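PDB 6GMM: adhesin LabA from Helicobacter pylori, which probably binds LacdiNAc-bearing glycans of the gastric mucosa through its exodomain, acting as a lectin-like adhesin of the bacterial surface. Local coordinates for residues Ser90-Val95 / Ile125-Asn130; Val95-Asn100 / Thr110-Thr115. All blocks are in the same frame, centred on the assembly; numbering follows the deposited sequence.

Contact 1 (Ser90-Val95 / Ile125-Asn130)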
loop_
_atom_site.group_PDB
_atom_site.type_symbol
_atom_site.label_atom_id
_atom_site.label_comp_id
_atom_site.label_asym_id
_atom_site.label_seq_id
_atom_site.Cartn_x
_atom_site.Cartn_y
_atom_site.Cartn_z
ATOM N N SER A 90 12.411 -22.874 35.143
ATOM C CA SER A 90 13.180 -23.510 34.070
ATOM C C SER A 90 12.380 -23.521 32.768
ATOM O O SER A 90 12.908 -23.834 31.694
ATOM C CB SER A 90 13.561 -24.932 34.466
ATOM O OG SER A 90 12.462 -25.824 34.379
ATOM N N LYS A 91 11.107 -23.134 32.861
ATOM C CA LYS A 91 10.199 -23.143 31.735
ATOM C C LYS A 91 9.792 -21.730 31.264
ATOM O O LYS A 91 10.017 -20.755 31.998
ATOM C CB LYS A 91 8.963 -23.960 32.141
ATOM C CG LYS A 91 9.288 -25.379 32.589
ATOM C CD LYS A 91 8.143 -26.315 32.257
ATOM C CE LYS A 91 8.425 -27.740 32.663
ATOM N NZ LYS A 91 7.326 -28.654 32.240
ATOM N N ASN A 92 9.229 -21.628 30.015
ATOM C CA ASN A 92 8.654 -20.416 29.441
ATOM C C ASN A 92 9.628 -19.233 29.285
ATOM O O ASN A 92 9.201 -18.074 29.302
ATOM C CB ASN A 92 7.399 -19.999 30.256
ATOM C CG ASN A 92 6.378 -21.119 30.344
ATOM O OD1 ASN A 92 6.196 -21.891 29.405
ATOM N ND2 ASN A 92 5.731 -21.287 31.483
ATOM N N GLY A 93 10.902 -19.528 29.043
ATOM C CA GLY A 93 11.913 -18.487 28.862
ATOM C C GLY A 93 12.654 -18.173 30.153
ATOM O O GLY A 93 13.604 -17.376 30.147
ATOM N N GLY A 94 12.205 -18.780 31.252
ATOM C CA GLY A 94 12.810 -18.608 32.576
ATOM C C GLY A 94 12.703 -17.182 33.080
ATOM O O GLY A 94 11.699 -16.509 32.839
ATOM N N VAL A 95 13.731 -16.712 33.763
ATOM C CA VAL A 95 13.765 -15.350 34.308
ATOM C C VAL A 95 14.799 -14.567 33.505
ATOM O O VAL A 95 15.977 -14.960 33.486
ATOM C CB VAL A 95 14.065 -15.312 35.844
ATOM C CG1 VAL A 95 14.142 -13.874 36.356
ATOM C CG2 VAL A 95 13.017 -16.090 36.634
ATOM N N ILE A 125 -0.498 -13.743 32.722
ATOM C CA ILE A 125 0.719 -12.989 32.466
ATOM C C ILE A 125 1.374 -13.356 31.132
ATOM O O ILE A 125 1.135 -14.432 30.564
ATOM C CB ILE A 125 1.718 -13.094 33.650
ATOM C CG1 ILE A 125 2.337 -14.521 33.786
ATOM C CG2 ILE A 125 1.073 -12.611 34.970
ATOM C CD1 ILE A 125 3.725 -14.578 34.532
ATOM N N LEU A 126 2.237 -12.455 30.659
ATOM C CA LEU A 126 2.975 -12.691 29.438
ATOM C C LEU A 126 4.215 -13.501 29.763
ATOM O O LEU A 126 4.999 -13.088 30.575
ATOM C CB LEU A 126 3.344 -11.353 28.757
ATOM C CG LEU A 126 3.872 -11.440 27.332
ATOM C CD1 LEU A 126 2.791 -11.920 26.390
ATOM C CD2 LEU A 126 4.396 -10.083 26.859
ATOM N N SER A 127 4.402 -14.640 29.112
ATOM C CA SER A 127 5.587 -15.497 29.211
ATOM C C SER A 127 6.890 -14.677 29.002
ATOM O O SER A 127 6.883 -13.694 28.266
ATOM C CB SER A 127 5.510 -16.526 28.090
ATOM O OG SER A 127 6.606 -17.416 28.154
ATOM N N THR A 128 8.003 -15.127 29.580
ATOM C CA THR A 128 9.312 -14.484 29.408
ATOM C C THR A 128 9.740 -14.646 27.949
ATOM O O THR A 128 10.104 -13.640 27.339
ATOM C CB THR A 128 10.341 -15.052 30.383
ATOM O OG1 THR A 128 9.916 -14.774 31.724
ATOM C CG2 THR A 128 11.739 -14.477 30.162
ATOM N N GLU A 129 9.577 -15.873 27.361
ATOM C CA GLU A 129 9.914 -16.146 25.955
ATOM C C GLU A 129 9.180 -15.212 24.974
ATOM O O GLU A 129 9.813 -14.704 24.050
ATOM C CB GLU A 129 9.767 -17.639 25.551
ATOM C CG GLU A 129 8.405 -18.303 25.677
ATOM C CD GLU A 129 8.395 -19.828 25.601
ATOM O OE1 GLU A 129 9.462 -20.436 25.344
ATOM O OE2 GLU A 129 7.315 -20.421 25.833
ATOM N N ASN A 130 7.866 -14.947 25.196
ATOM C CA ASN A 130 7.103 -14.026 24.340
ATOM C C ASN A 130 7.542 -12.575 24.572
ATOM O O ASN A 130 7.468 -11.782 23.675
ATOM C CB ASN A 130 5.618 -14.174 24.566
ATOM C CG ASN A 130 5.062 -15.445 23.977
ATOM O OD1 ASN A 130 5.583 -16.009 23.013
ATOM N ND2 ASN A 130 3.964 -15.912 24.530
#
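The N-terminal end of helix 128-145 is met by a type I' beta turn running from Lys91 to Gly94, whose Asn92 and Gly94 carbonyls accept hydrogen bonds from the helix start. The turn is closed by the backbone of Gly94, whose N lies 3.0 Å from Lys91 O. Most of the grip falls on one atom, Asn92 O. Glu129 N donates to Asn92 O over 3.0 Å in a fairly straight bond (157° at the hydrogen), approaching from above the carbonyl plane. Ser127 OG, of the N-cap residue, adds a weak hydrogen bond to Asn92 O at 2.9 Å, its hydroxyl carried anti to the backbone N (chi1 -178°). A helix start has backbone N-H groups without carbonyl partners from a preceding turn; here the loop supplies an acceptor from outside, and the positive end of the helix dipole may polarise that carbonyl. Gly93, with no side chain, lets its CA come within 3.8 Å of Glu129 N.

Thr128 meets the end of the turn with both branches. Thr128 OG1, anti to its own carbonyl carbon, donates to Gly94 O at 2.7 Å, nearly along the C=O axis. The methyl Thr128 CG2 rests 3.4 Å from Gly93 O. The Glu129 chain, extended beyond CG, lies over Asn92 CA and C and crosses the Asn92 side chain obliquely, the carboxylate and amide planes 59° apart. That amide is held through ND2 by Pro85 O.

Contact 2 (Val95-Asn100 / Thr110-Thr115)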
loop_
_atom_site.group_PDB
_atom_site.type_symbol
_atom_site.label_atom_id
_atom_site.label_comp_id
_atom_site.label_asym_id
_atom_site.label_seq_id
_atom_site.Cartn_x
_atom_site.Cartn_y
_atom_site.Cartn_z
ATOM N N VAL A 95 13.731 -16.712 33.763
ATOM C CA VAL A 95 13.765 -15.350 34.308
ATOM C C VAL A 95 14.799 -14.567 33.505
ATOM O O VAL A 95 15.977 -14.960 33.486
ATOM C CB VAL A 95 14.065 -15.312 35.844
ATOM C CG1 VAL A 95 14.142 -13.874 36.356
ATOM C CG2 VAL A 95 13.017 -16.090 36.634
ATOM N N GLN A 96 14.366 -13.461 32.858
ATOM C CA GLN A 96 15.236 -12.594 32.052
ATOM C C GLN A 96 14.972 -11.094 32.287
ATOM O O GLN A 96 13.879 -10.718 32.726
ATOM C CB GLN A 96 15.066 -12.907 30.576
ATOM C CG GLN A 96 15.415 -14.321 30.129
ATOM C CD GLN A 96 15.165 -14.482 28.661
ATOM O OE1 GLN A 96 15.493 -13.604 27.859
ATOM N NE2 GLN A 96 14.574 -15.608 28.272
ATOM N N THR A 97 15.988 -10.250 31.993
ATOM C CA THR A 97 15.974 -8.782 32.129
ATOM C C THR A 97 16.223 -8.135 30.745
ATOM O O THR A 97 17.149 -8.537 30.014
ATOM C CB THR A 97 16.994 -8.315 33.215
ATOM O OG1 THR A 97 16.652 -8.895 34.478
ATOM C CG2 THR A 97 17.055 -6.787 33.367
ATOM N N PHE A 98 15.375 -7.128 30.398
ATOM C CA PHE A 98 15.400 -6.444 29.124
ATOM C C PHE A 98 15.577 -4.936 29.314
ATOM O O PHE A 98 14.820 -4.291 30.044
ATOM C CB PHE A 98 14.128 -6.788 28.334
ATOM C CG PHE A 98 13.833 -8.280 28.260
ATOM C CD1 PHE A 98 13.070 -8.909 29.247
ATOM C CD2 PHE A 98 14.320 -9.051 27.212
ATOM C CE1 PHE A 98 12.804 -10.287 29.179
ATOM C CE2 PHE A 98 14.033 -10.417 27.135
ATOM C CZ PHE A 98 13.296 -11.034 28.133
ATOM N N HIS A 99 16.622 -4.392 28.691
ATOM C CA HIS A 99 16.939 -2.971 28.738
ATOM C C HIS A 99 16.325 -2.256 27.544
ATOM O O HIS A 99 15.990 -2.894 26.535
ATOM C CB HIS A 99 18.446 -2.796 28.704
ATOM C CG HIS A 99 19.082 -3.182 29.990
ATOM N ND1 HIS A 99 19.423 -4.495 30.260
ATOM C CD2 HIS A 99 19.312 -2.432 31.089
ATOM C CE1 HIS A 99 19.888 -4.495 31.493
ATOM N NE2 HIS A 99 19.834 -3.275 32.035
ATOM N N ASN A 100 16.245 -0.910 27.636
ATOM C CA ASN A 100 15.748 -0.017 26.594
ATOM C C ASN A 100 14.326 -0.328 26.184
ATOM O O ASN A 100 13.921 0.055 25.101
ATOM C CB ASN A 100 16.698 0.016 25.380
ATOM C CG ASN A 100 18.141 0.154 25.768
ATOM O OD1 ASN A 100 18.535 1.098 26.473
ATOM N ND2 ASN A 100 18.953 -0.797 25.332
ATOM N N THR A 110 13.858 -0.469 32.012
ATOM C CA THR A 110 14.423 -1.810 32.285
ATOM C C THR A 110 13.352 -2.647 32.974
ATOM O O THR A 110 12.694 -2.169 33.904
ATOM C CB THR A 110 15.729 -1.741 33.096
ATOM O OG1 THR A 110 16.573 -0.717 32.558
ATOM C CG2 THR A 110 16.485 -3.092 33.129
ATOM N N ILE A 111 13.156 -3.865 32.478
ATOM C CA ILE A 111 12.157 -4.781 32.995
ATOM C C ILE A 111 12.755 -6.159 33.261
ATOM O O ILE A 111 13.574 -6.644 32.472
ATOM C CB ILE A 111 10.930 -4.852 32.026
ATOM C CG1 ILE A 111 9.672 -5.346 32.759
ATOM C CG2 ILE A 111 11.217 -5.718 30.795
ATOM C CD1 ILE A 111 8.353 -4.968 32.111
ATOM N N THR A 112 12.331 -6.788 34.362
ATOM C CA THR A 112 12.704 -8.150 34.666
ATOM C C THR A 112 11.431 -8.990 34.591
ATOM O O THR A 112 10.418 -8.650 35.219
ATOM C CB THR A 112 13.478 -8.249 36.013
ATOM O OG1 THR A 112 14.746 -7.597 35.875
ATOM C CG2 THR A 112 13.702 -9.683 36.449
ATOM N N CYS A 113 11.472 -10.057 33.790
ATOM C CA CYS A 113 10.363 -11.009 33.651
ATOM C C CYS A 113 10.661 -12.081 34.660
ATOM O O CYS A 113 11.276 -13.087 34.304
ATOM C CB CYS A 113 10.284 -11.599 32.240
ATOM S SG CYS A 113 9.967 -10.401 30.917
ATOM N N GLY A 114 10.303 -11.834 35.920
ATOM C CA GLY A 114 10.566 -12.779 37.004
ATOM C C GLY A 114 9.363 -13.182 37.833
ATOM O O GLY A 114 9.541 -13.676 38.954
ATOM N N THR A 115 8.133 -12.979 37.307
ATOM C CA THR A 115 6.904 -13.335 38.027
ATOM C C THR A 115 6.646 -14.854 38.018
ATOM O O THR A 115 6.562 -15.471 36.957
ATOM C CB THR A 115 5.732 -12.521 37.503
ATOM O OG1 THR A 115 6.031 -11.155 37.774
ATOM C CG2 THR A 115 4.380 -12.925 38.138
HETATM O O HOH W 1 16.997 0.431 30.056
#
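Phe98 leaves strand 96-98 on the face it shares with Gln96, Ile111 and Cys113. Its CB lies 4.0 Å from Ile111 CG2, a purely apolar touch. With CG anti to the carbonyl carbon (chi1 -50°), the ring is carried along the opposite strand toward Cys113: Phe98 CD1 passes 3.8 Å from Cys113 SG, and its CE1 comes closer still, 3.3 Å from the same sulfur. CZ, at the tip, lies toward the start of helix 128-145, near Thr128 O. The sulfur stands oblique to the ring, and its covalent partner is Cys83. Tyr131 and Ala132 of helix 128-145 also pack against the phenyl group.

On the other face, the Thr97 and Thr112 side chains cross obliquely and join through their hydroxyls, OG1 to OG1 at 2.7 Å, across a non-hydrogen-bonded pair. Further along, Thr110 CG2 lies over one face of the His99 ring, 3.7 Å from its centroid and offset toward the rim, a CH-pi contact. A water ties Thr110 OG1 to Asn100 N.

Between the faces, the backbones bond at the Phe98-Ile111 pair in both directions, Phe98 N to Ile111 O being nearly straight (168°). At Gln96-Cys113 the bond from Cys113 N to Gln96 O is short, 2.7 Å, and its return from Gln96 N is weak. This is a two-stranded antiparallel beta-hairpin with a long connecting loop, tied by the Cys83-Cys113 disulfide to the loop that follows helix 57-76.

In the fold
Both contacts belong to the excursion between helices 57-76 and 128-145, in the part of the chain related to the SabA extracellular adhesion domain, about 36 Å from the chain's centre. The centres of contacts 1 and 2 are about 10 Å apart. Contact 2 is nested inside contact 1: the chain runs through the turn at 90-95, out along strand 96-98, back along strand 111-113 and into helix 128-145, with Val95 common to both. They meet where Thr128 OG1 packs 3.2 Å from Cys113 CB; the same hydroxyl is in weak hydrogen-bonding contact with Cys113 O. The helix start thus joins turn and two-stranded sheet toward one end of a largely helical, elongated chain.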